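Local coordinates for protein transcriptional regulator (PDB 3BPV) that probably acts as a MarR-family transcriptional repressor, a dimer that binds DNA through winged helix-turn-helix domains, at residues A[34-39]-A[98-103]. Numbering follows the deposited sequence.
Sequences CLLRIH and PLILKV
Leu35 and Leu36 meet Ile100 without any flat group between them; the guanidinium of Arg37 points elsewhere, making a cation-pi contact with Phe52 and a salt bridge to Glu41. The fold is the winged helix-turn-helix of MarR proteins, and here helix 29-40 of that domain packs on helix 97-111, whose Leu101 touches Pro2 of the second subunit. The contact is thin, burying 142 Å² in all, with the nearest CA atoms, those of Leu36 and Ile100, 9.2 Å apart. Branched aliphatic side chains suit this largely buried seam, since they meet through methyls and bring no polar group that would need a partner. Leu35 also rests on Val89 of the wing strand and on Ile96, while Ile100 reaches Leu22, so this small apolar patch joins several parts of the fold. Ile100 divides its work between two branches. Its CG2 methyl loosely faces the isobutyl fork of Leu36, 4.4 Å from CD1 and 4.5 Å from CD2 of that leucine. The other branch runs extended (chi2 176°) to put CD1 against Leu35. These two side chains cross at a slant, and only their end methyls touch, Leu35 CD2 lying 3.8 Å from Ile100 CD1.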
loop_
_atom_site.group_PDB
_atom_site.type_symbol
_atom_site.label_atom_id
_atom_site.label_comp_id
_atom_site.label_asym_id
_atom_site.label_seq_id
_atom_site.Cartn_x
_atom_site.Cartn_y
_atom_site.Cartn_z
ATOM N N CYS A 34 9.821 -5.467 1.635
ATOM C CA CYS A 34 10.221 -6.712 2.284
ATOM C C CYS A 34 11.734 -6.755 2.485
ATOM O O CYS A 34 12.224 -7.135 3.551
ATOM C CB CYS A 34 9.795 -7.920 1.446
ATOM S SG CYS A 34 8.034 -8.293 1.545
ATOM N N LEU A 35 12.481 -6.368 1.461
ATOM C CA LEU A 35 13.931 -6.386 1.543
ATOM C C LEU A 35 14.433 -5.496 2.677
ATOM O O LEU A 35 15.278 -5.913 3.470
ATOM C CB LEU A 35 14.536 -5.929 0.215
ATOM C CG LEU A 35 16.052 -6.084 0.084
ATOM C CD1 LEU A 35 16.430 -7.547 0.185
ATOM C CD2 LEU A 35 16.500 -5.527 -1.258
ATOM N N LEU A 36 13.914 -4.276 2.771
ATOM C CA LEU A 36 14.361 -3.369 3.824
ATOM C C LEU A 36 13.978 -3.879 5.202
ATOM O O LEU A 36 14.734 -3.713 6.162
ATOM C CB LEU A 36 13.798 -1.961 3.609
ATOM C CG LEU A 36 14.298 -1.246 2.346
ATOM C CD1 LEU A 36 13.649 0.126 2.242
ATOM C CD2 LEU A 36 15.822 -1.122 2.399
ATOM N N ARG A 37 12.811 -4.505 5.310
ATOM C CA ARG A 37 12.375 -5.032 6.599
ATOM C C ARG A 37 13.251 -6.198 7.050
ATOM O O ARG A 37 13.570 -6.313 8.233
ATOM C CB ARG A 37 10.915 -5.479 6.524
ATOM C CG ARG A 37 10.319 -5.867 7.865
ATOM C CD ARG A 37 10.070 -4.654 8.744
ATOM N NE ARG A 37 9.555 -5.043 10.054
ATOM C CZ ARG A 37 10.273 -5.672 10.977
ATOM N NH1 ARG A 37 11.540 -5.981 10.739
ATOM N NH2 ARG A 37 9.725 -5.995 12.139
ATOM N N ILE A 38 13.637 -7.066 6.121
ATOM C CA ILE A 38 14.484 -8.203 6.462
ATOM C C ILE A 38 15.882 -7.693 6.787
ATOM O O ILE A 38 16.560 -8.219 7.679
ATOM C CB ILE A 38 14.566 -9.204 5.293
ATOM C CG1 ILE A 38 13.170 -9.746 4.983
ATOM C CG2 ILE A 38 15.505 -10.354 5.651
ATOM C CD1 ILE A 38 13.086 -10.485 3.671
ATOM N N HIS A 39 16.303 -6.669 6.053
ATOM C CA HIS A 39 17.607 -6.043 6.230
ATOM C C HIS A 39 17.784 -5.522 7.654
ATOM O O HIS A 39 18.855 -5.672 8.255
ATOM C CB HIS A 39 17.753 -4.891 5.221
ATOM C CG HIS A 39 18.935 -4.002 5.466
ATOM N ND1 HIS A 39 20.235 -4.461 5.434
ATOM C CD2 HIS A 39 19.010 -2.674 5.721
ATOM C CE1 HIS A 39 21.060 -3.453 5.656
ATOM N NE2 HIS A 39 20.343 -2.357 5.833
ATOM N N PRO A 98 21.972 0.810 -1.011
ATOM C CA PRO A 98 22.295 2.217 -1.263
ATOM C C PRO A 98 21.555 2.742 -2.486
ATOM O O PRO A 98 21.112 3.891 -2.503
ATOM C CB PRO A 98 23.807 2.193 -1.461
ATOM C CG PRO A 98 24.229 1.112 -0.520
ATOM C CD PRO A 98 23.200 0.025 -0.788
ATOM N N LEU A 99 21.429 1.896 -3.507
ATOM C CA LEU A 99 20.727 2.267 -4.729
ATOM C C LEU A 99 19.268 2.543 -4.398
ATOM O O LEU A 99 18.675 3.504 -4.891
ATOM C CB LEU A 99 20.807 1.137 -5.757
ATOM C CG LEU A 99 22.169 0.785 -6.357
ATOM C CD1 LEU A 99 22.067 -0.532 -7.105
ATOM C CD2 LEU A 99 22.628 1.895 -7.287
ATOM N N ILE A 100 18.692 1.685 -3.565
ATOM C CA ILE A 100 17.303 1.831 -3.156
ATOM C C ILE A 100 17.106 3.132 -2.389
ATOM O O ILE A 100 16.169 3.883 -2.651
ATOM C CB ILE A 100 16.870 0.645 -2.272
ATOM C CG1 ILE A 100 16.773 -0.620 -3.126
ATOM C CG2 ILE A 100 15.539 0.945 -1.599
ATOM C CD1 ILE A 100 16.453 -1.876 -2.333
ATOM N N LEU A 101 17.998 3.411 -1.447
ATOM C CA LEU A 101 17.883 4.635 -0.664
ATOM C C LEU A 101 18.078 5.876 -1.528
ATOM O O LEU A 101 17.473 6.911 -1.268
ATOM C CB LEU A 101 18.882 4.625 0.501
ATOM C CG LEU A 101 18.599 3.571 1.579
ATOM C CD1 LEU A 101 19.652 3.651 2.672
ATOM C CD2 LEU A 101 17.213 3.793 2.170
ATOM N N LYS A 102 18.917 5.781 -2.555
ATOM C CA LYS A 102 19.138 6.917 -3.442
ATOM C C LYS A 102 17.863 7.178 -4.240
ATOM O O LYS A 102 17.484 8.330 -4.471
ATOM C CB LYS A 102 20.302 6.646 -4.399
ATOM C CG LYS A 102 20.592 7.811 -5.336
ATOM C CD LYS A 102 21.649 7.463 -6.370
ATOM C CE LYS A 102 21.876 8.628 -7.322
ATOM N NZ LYS A 102 20.608 9.044 -7.987
ATOM N N VAL A 103 17.203 6.105 -4.665
ATOM C CA VAL A 103 15.959 6.242 -5.414
ATOM C C VAL A 103 14.888 6.852 -4.504
ATOM O O VAL A 103 14.102 7.691 -4.949
ATOM C CB VAL A 103 15.498 4.874 -5.958
ATOM C CG1 VAL A 103 14.081 4.973 -6.520
ATOM C CG2 VAL A 103 16.472 4.413 -7.048
#